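Long-range contact in CG11501 (PDB 3ZZO), which acts as a secreted cytokine that promotes survival of Sindbis virus infection by suppressing the immune deficiency pathway: residues E32-V40 and L64-R75. Residues are numbered along the deposited sequence; the frame is centred on the assembly and turned at random.
Sequences EVTICADGV and LSGDWSQEFVRR. With EDO (1,2-ethanediol), chain C.
Ala37 packs over one face of the Trp68 indole, its CA above the middle of the ring system and its CB making a CH-pi contact 3.8 Å from the centroid of the six-membered ring. The short methyl suits a place where the backbone itself lies against the ring. The Ala37 carbonyl O receives Trp68 N, the N-cap residue, at 2.9 Å in a nearly straight bond (164°), tying the turn to the start of helix 69-75. Gly39 closes the type I turn that begins at Cys36; with its positive phi and no side chain, it can set its CA close against the backbone at Glu71 and Phe72. Its carbonyl O meets the edge of the Phe72 ring, 3.2 Å from CD1, while Val33 CG1 sits over one face, offset toward the rim, 4.0 Å from CZ. With CG anti to the backbone N (chi1 179°), Phe72 is directed toward Val33 and Ile35 of the strand and meets Phe11 edge-to-face. Branched Val33 and Ile35 pack between strand and helix, Ile35 CD1 ending 3.6 Å from Ser69 N.

Toward solvent the contact becomes polar and looser. Arg75, bent at chi3, brings NH1 to Asp38 O at 2.9 Å in a bent bond (139°), the oxygen lying somewhat out of the guanidinium plane, and lays one face on Val40 CG2. The same NH1 forms a longer salt bridge with Glu71 OE2, which probably eases the closeness of that carboxylate to Asp38 O. Asp38 suits the bend because its OD1 accepts from Val40 N at 3.3 Å, an Asx turn, the nitrogen approaching from above the carboxylate plane. Near the start of the turn, partly exposed Leu64 edges the contact, its CD1 on buried Cys36. This helix over an antiparallel sheet belongs to SD1, the Diedel subdomain with a ferredoxin-like fold.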
ATOM      1  N   GLU A  32      -3.289   8.380   5.275  1.00  7.37           N
ATOM      2  CA  GLU A  32      -3.814   7.114   4.793  1.00  7.86           C
ATOM      3  C   GLU A  32      -3.244   6.809   3.423  1.00  7.22           C
ATOM      4  O   GLU A  32      -3.005   7.699   2.617  1.00  7.92           O
ATOM      5  CB  GLU A  32      -5.325   7.143   4.755  1.00 11.08           C
ATOM      6  CG  GLU A  32      -5.903   8.059   3.857  1.00 16.99           C
ATOM      7  CD  GLU A  32      -7.464   8.102   3.900  1.00 19.65           C
ATOM      8  OE1 GLU A  32      -8.030   8.040   5.023  1.00 25.74           O
ATOM      9  OE2 GLU A  32      -8.135   8.175   2.799  1.00 25.11           O
ATOM     10  N   VAL A  33      -3.043   5.532   3.168  1.00  7.05           N
ATOM     11  CA  VAL A  33      -2.502   5.089   1.894  1.00  7.38           C
ATOM     12  C   VAL A  33      -3.039   3.683   1.595  1.00  6.83           C
ATOM     13  O   VAL A  33      -3.292   2.892   2.505  1.00  8.09           O
ATOM     14  CB  VAL A  33      -0.948   5.100   1.940  1.00  7.64           C
ATOM     15  CG1 VAL A  33      -0.378   4.064   2.932  1.00  8.15           C
ATOM     16  CG2 VAL A  33      -0.331   4.926   0.537  1.00  8.05           C
ATOM     17  N   THR A  34      -3.152   3.362   0.306  1.00  6.37           N
ATOM     18  CA  THR A  34      -3.493   2.026  -0.154  1.00  6.20           C
ATOM     19  C   THR A  34      -2.241   1.492  -0.824  1.00  6.23           C
ATOM     20  O   THR A  34      -1.762   2.103  -1.778  1.00  6.63           O
ATOM     21  CB  THR A  34      -4.664   2.052  -1.131  1.00  7.25           C
ATOM     22  OG1 THR A  34      -5.789   2.630  -0.475  1.00  8.68           O
ATOM     23  CG2 THR A  34      -5.041   0.683  -1.581  1.00  8.17           C
ATOM     24  N   ILE A  35      -1.731   0.351  -0.343  1.00  6.10           N
ATOM     25  CA  ILE A  35      -0.478  -0.216  -0.819  1.00  6.05           C
ATOM     26  C   ILE A  35      -0.673  -1.586  -1.419  1.00  5.97           C
ATOM     27  O   ILE A  35      -1.623  -2.306  -1.142  1.00  6.36           O
ATOM     28  CB  ILE A  35       0.558  -0.305   0.341  1.00  5.89           C
ATOM     29  CG1 ILE A  35       0.089  -1.236   1.465  1.00  6.40           C
ATOM     30  CG2 ILE A  35       0.933   1.073   0.836  1.00  6.95           C
ATOM     31  CD1 ILE A  35       1.161  -1.612   2.473  1.00  7.32           C
ATOM     32  N   CYS A  36       0.311  -1.955  -2.243  1.00  6.01           N
ATOM     33  CA  CYS A  36       0.512  -3.310  -2.698  1.00  6.01           C
ATOM     34  C   CYS A  36       1.531  -4.018  -1.801  1.00  6.29           C
ATOM     35  O   CYS A  36       2.021  -3.435  -0.819  1.00  6.23           O
ATOM     36  CB  CYS A  36       0.959  -3.312  -4.169  1.00  6.19           C
ATOM     37  SG  CYS A  36      -0.214  -2.504  -5.296  1.00  6.50           S
ATOM     38  N   ALA A  37       1.847  -5.264  -2.127  1.00  6.86           N
ATOM     39  CA  ALA A  37       2.736  -6.058  -1.261  1.00  7.34           C
ATOM     40  C   ALA A  37       4.138  -5.513  -1.129  1.00  7.10           C
ATOM     41  O   ALA A  37       4.809  -5.825  -0.153  1.00  7.92           O
ATOM     42  CB  ALA A  37       2.783  -7.515  -1.744  1.00  8.15           C
ATOM     43  N   ASP A  38       4.565  -4.707  -2.087  1.00  6.88           N
ATOM     44  CA  ASP A  38       5.864  -4.054  -2.033  1.00  7.60           C
ATOM     45  C   ASP A  38       5.920  -2.874  -1.085  1.00  7.26           C
ATOM     46  O   ASP A  38       6.963  -2.229  -0.955  1.00  8.62           O
ATOM     47  CB  ASP A  38       6.334  -3.665  -3.439  1.00  7.93           C
ATOM     48  CG  ASP A  38       5.483  -2.603  -4.110  1.00  7.48           C
ATOM     49  OD1 ASP A  38       4.348  -2.296  -3.655  1.00  7.42           O
ATOM     50  OD2 ASP A  38       5.976  -2.090  -5.163  1.00  8.96           O
ATOM     51  N   GLY A  39       4.835  -2.555  -0.388  1.00  6.67           N
ATOM     52  CA  GLY A  39       4.865  -1.469   0.558  1.00  6.68           C
ATOM     53  C   GLY A  39       4.946  -0.107  -0.094  1.00  6.44           C
ATOM     54  O   GLY A  39       5.392   0.854   0.571  1.00  7.03           O
ATOM     55  N   VAL A  40       4.505  -0.012  -1.323  1.00  6.37           N
ATOM     56  CA  VAL A  40       4.394   1.240  -2.058  1.00  6.46           C
ATOM     57  C   VAL A  40       2.932   1.486  -2.377  1.00  6.54           C
ATOM     58  O   VAL A  40       2.175   0.556  -2.640  1.00  6.49           O
ATOM     59  CB  VAL A  40       5.270   1.202  -3.344  1.00  7.20           C
ATOM     60  CG1 VAL A  40       5.113   2.492  -4.160  1.00  8.61           C
ATOM     61  CG2 VAL A  40       6.743   0.922  -3.010  1.00  8.69           C
ATOM     62  N   LEU A  64       3.126  -7.447  -7.635  1.00  8.06           N
ATOM     63  CA  LEU A  64       4.144  -6.844  -6.790  1.00  8.19           C
ATOM     64  C   LEU A  64       4.333  -7.671  -5.541  1.00  8.78           C
ATOM     65  O   LEU A  64       3.367  -8.214  -5.009  1.00  9.39           O
ATOM     66  CB  LEU A  64       3.802  -5.391  -6.472  1.00  8.89           C
ATOM     67  CG  LEU A  64       3.854  -4.475  -7.708  1.00  8.02           C
ATOM     68  CD1 LEU A  64       3.101  -3.186  -7.443  1.00  8.83           C
ATOM     69  CD2 LEU A  64       5.306  -4.171  -8.109  1.00  9.42           C
ATOM     70  N   SER A  65       5.568  -7.815  -5.090  1.00 10.06           N
ATOM     71  CA  SER A  65       5.889  -8.722  -3.984  1.00 10.72           C
ATOM     72  C   SER A  65       6.521  -7.989  -2.818  1.00  9.96           C
ATOM     73  O   SER A  65       7.155  -6.968  -2.970  1.00 10.88           O
ATOM     74  CB  SER A  65       6.836  -9.832  -4.482  1.00 13.02           C
ATOM     75  OG  SER A  65       8.087  -9.271  -4.899  1.00 17.31           O
ATOM     76  N   GLY A  66       6.369  -8.589  -1.644  1.00  9.03           N
ATOM     77  CA  GLY A  66       6.971  -8.073  -0.430  1.00  8.51           C
ATOM     78  C   GLY A  66       6.113  -8.351   0.775  1.00  8.22           C
ATOM     79  O   GLY A  66       5.184  -9.150   0.716  1.00 10.49           O
ATOM     80  N   ASP A  67       6.390  -7.662   1.873  1.00  7.75           N
ATOM     81  CA  ASP A  67       5.698  -7.933   3.136  1.00  8.16           C
ATOM     82  C   ASP A  67       4.789  -6.791   3.593  1.00  7.14           C
ATOM     83  O   ASP A  67       4.591  -6.593   4.798  1.00  7.49           O
ATOM     84  CB  ASP A  67       6.579  -8.580   4.163  1.00 11.44           C
ATOM     85  CG  ASP A  67       7.672  -7.728   4.590  1.00 11.34           C
ATOM     86  OD1 ASP A  67       8.178  -6.861   3.820  1.00 13.52           O
ATOM     87  OD2 ASP A  67       8.234  -7.958   5.712  1.00 12.73           O
ATOM     88  N   TRP A  68       4.161  -6.117   2.643  1.00  6.48           N
ATOM     89  CA  TRP A  68       2.935  -5.370   2.932  1.00  6.49           C
ATOM     90  C   TRP A  68       3.226  -4.178   3.847  1.00  6.30           C
ATOM     91  O   TRP A  68       4.201  -3.457   3.623  1.00  6.12           O
ATOM     92  CB  TRP A  68       1.815  -6.309   3.438  1.00  7.18           C
ATOM     93  CG  TRP A  68       1.337  -7.238   2.366  1.00  7.68           C
ATOM     94  CD1 TRP A  68       1.619  -8.574   2.207  1.00  9.67           C
ATOM     95  CD2 TRP A  68       0.445  -6.889   1.321  1.00  7.68           C
ATOM     96  NE1 TRP A  68       0.948  -9.044   1.106  1.00  9.98           N
ATOM     97  CE2 TRP A  68       0.226  -8.027   0.539  1.00  8.23           C
ATOM     98  CE3 TRP A  68      -0.161  -5.685   0.941  1.00  7.63           C
ATOM     99  CZ2 TRP A  68      -0.598  -8.009  -0.587  1.00  9.75           C
ATOM    100  CZ3 TRP A  68      -0.960  -5.655  -0.186  1.00  8.35           C
ATOM    101  CH2 TRP A  68      -1.151  -6.797  -0.940  1.00  9.29           C
ATOM    102  N   SER A  69       2.406  -3.956   4.864  1.00  6.47           N
ATOM    103  CA  SER A  69       2.576  -2.792   5.729  1.00  6.07           C
ATOM    104  C   SER A  69       3.958  -2.788   6.381  1.00  6.13           C
ATOM    105  O   SER A  69       4.513  -1.718   6.668  1.00  6.04           O
ATOM    106  CB  SER A  69       1.469  -2.697   6.760  1.00  6.79           C
ATOM    107  OG  SER A  69       1.412  -3.880   7.575  1.00  7.78           O
ATOM    108  N   GLN A  70       4.501  -3.966   6.674  1.00  5.88           N
ATOM    109  CA  GLN A  70       5.830  -4.084   7.291  1.00  6.06           C
ATOM    110  C   GLN A  70       6.897  -3.516   6.368  1.00  6.13           C
ATOM    111  O   GLN A  70       7.809  -2.808   6.806  1.00  6.03           O
ATOM    112  CB  GLN A  70       6.044  -5.582   7.602  1.00  6.51           C
ATOM    113  CG  GLN A  70       7.267  -5.869   8.442  1.00  6.67           C
ATOM    114  CD  GLN A  70       7.282  -7.300   8.915  1.00  7.46           C
ATOM    115  OE1 GLN A  70       6.335  -8.053   8.705  1.00  8.79           O
ATOM    116  NE2 GLN A  70       8.305  -7.694   9.651  1.00  8.48           N
ATOM    117  N   GLU A  71       6.750  -3.760   5.072  1.00  6.17           N
ATOM    118  CA  GLU A  71       7.649  -3.192   4.058  1.00  6.12           C
ATOM    119  C   GLU A  71       7.435  -1.682   3.860  1.00  6.18           C
ATOM    120  O   GLU A  71       8.388  -0.958   3.624  1.00  6.33           O
ATOM    121  CB  GLU A  71       7.503  -3.931   2.747  1.00  6.61           C
ATOM    122  CG  GLU A  71       8.531  -3.530   1.740  1.00  8.31           C
ATOM    123  CD  GLU A  71       8.768  -4.524   0.656  1.00 11.05           C
ATOM    124  OE1 GLU A  71       8.274  -5.658   0.728  1.00 14.58           O
ATOM    125  OE2 GLU A  71       9.480  -4.154  -0.326  1.00 13.15           O
ATOM    126  N   PHE A  72       6.189  -1.215   3.968  1.00  6.01           N
ATOM    127  CA  PHE A  72       5.905   0.221   3.922  1.00  5.88           C
ATOM    128  C   PHE A  72       6.669   0.940   5.031  1.00  6.20           C
ATOM    129  O   PHE A  72       7.301   1.973   4.804  1.00  6.43           O
ATOM    130  CB  PHE A  72       4.393   0.465   4.070  1.00  6.48           C
ATOM    131  CG  PHE A  72       4.028   1.919   4.055  1.00  6.49           C
ATOM    132  CD1 PHE A  72       4.048   2.622   2.886  1.00  7.25           C
ATOM    133  CD2 PHE A  72       3.664   2.580   5.215  1.00  8.28           C
ATOM    134  CE1 PHE A  72       3.713   3.986   2.874  1.00  8.11           C
ATOM    135  CE2 PHE A  72       3.366   3.937   5.197  1.00  8.86           C
ATOM    136  CZ  PHE A  72       3.387   4.611   4.023  1.00  8.84           C
ATOM    137  N   VAL A  73       6.674   0.371   6.237  1.00  5.82           N
ATOM    138  CA  VAL A  73       7.442   0.943   7.336  1.00  6.23           C
ATOM    139  C   VAL A  73       8.941   0.866   7.025  1.00  6.13           C
ATOM    140  O   VAL A  73       9.674   1.828   7.196  1.00  6.70           O
ATOM    141  CB  VAL A  73       7.119   0.246   8.676  1.00  6.28           C
ATOM    142  CG1 VAL A  73       7.991   0.797   9.796  1.00  7.36           C
ATOM    143  CG2 VAL A  73       5.647   0.419   9.007  1.00  7.03           C
ATOM    144  N   ARG A  74       9.389  -0.311   6.572  1.00  6.00           N
ATOM    145  CA  ARG A  74      10.830  -0.540   6.340  1.00  6.44           C
ATOM    146  C   ARG A  74      11.384   0.428   5.320  1.00  6.12           C
ATOM    147  O   ARG A  74      12.420   1.047   5.550  1.00  7.20           O
ATOM    148  CB  ARG A  74      11.037  -1.970   5.874  1.00  6.30           C
ATOM    149  CG  ARG A  74      12.496  -2.399   5.934  1.00  7.18           C
ATOM    150  CD  ARG A  74      12.735  -3.790   5.381  1.00  7.94           C
ATOM    151  NE  ARG A  74      11.966  -4.787   6.107  1.00  7.89           N
ATOM    152  CZ  ARG A  74      10.935  -5.465   5.659  1.00  8.22           C
ATOM    153  NH1 ARG A  74      10.522  -5.390   4.387  1.00  8.87           N
ATOM    154  NH2 ARG A  74      10.295  -6.272   6.481  1.00  8.79           N
ATOM    155  N   ARG A  75      10.733   0.536   4.175  1.00  6.43           N
ATOM    156  CA  ARG A  75      11.295   1.360   3.103  1.00  7.64           C
ATOM    157  C   ARG A  75      11.233   2.852   3.400  1.00  7.99           C
ATOM    158  O   ARG A  75      11.929   3.636   2.777  1.00 10.30           O
ATOM    159  CB  ARG A  75      10.728   0.962   1.778  1.00 11.41           C
ATOM    160  CG  ARG A  75       9.375   1.338   1.544  1.00 12.09           C
ATOM    161  CD  ARG A  75       8.861   0.568   0.243  1.00 13.56           C
ATOM    162  NE  ARG A  75       9.634   0.916  -0.927  1.00 15.27           N
ATOM    163  CZ  ARG A  75       9.913   0.061  -1.952  1.00 17.88           C
ATOM    164  NH1 ARG A  75       9.483  -1.205  -2.013  1.00 15.40           N
ATOM    165  NH2 ARG A  75      10.657   0.502  -2.918  1.00 19.29           N
TER
HETATM  166  C1  EDO C1119       2.649  -2.900  11.881  1.00 13.85           C
HETATM  167  O1  EDO C1119       1.425  -3.465  12.082  1.00 11.73           O
HETATM  168  C2  EDO C1119       2.870  -2.652  10.371  1.00 14.22           C
HETATM  169  O2  EDO C1119       2.923  -3.784   9.666  1.00 11.50           O
HETATM  170  O   HOH W   1       0.864  -6.827  -4.374  1.00  7.29           O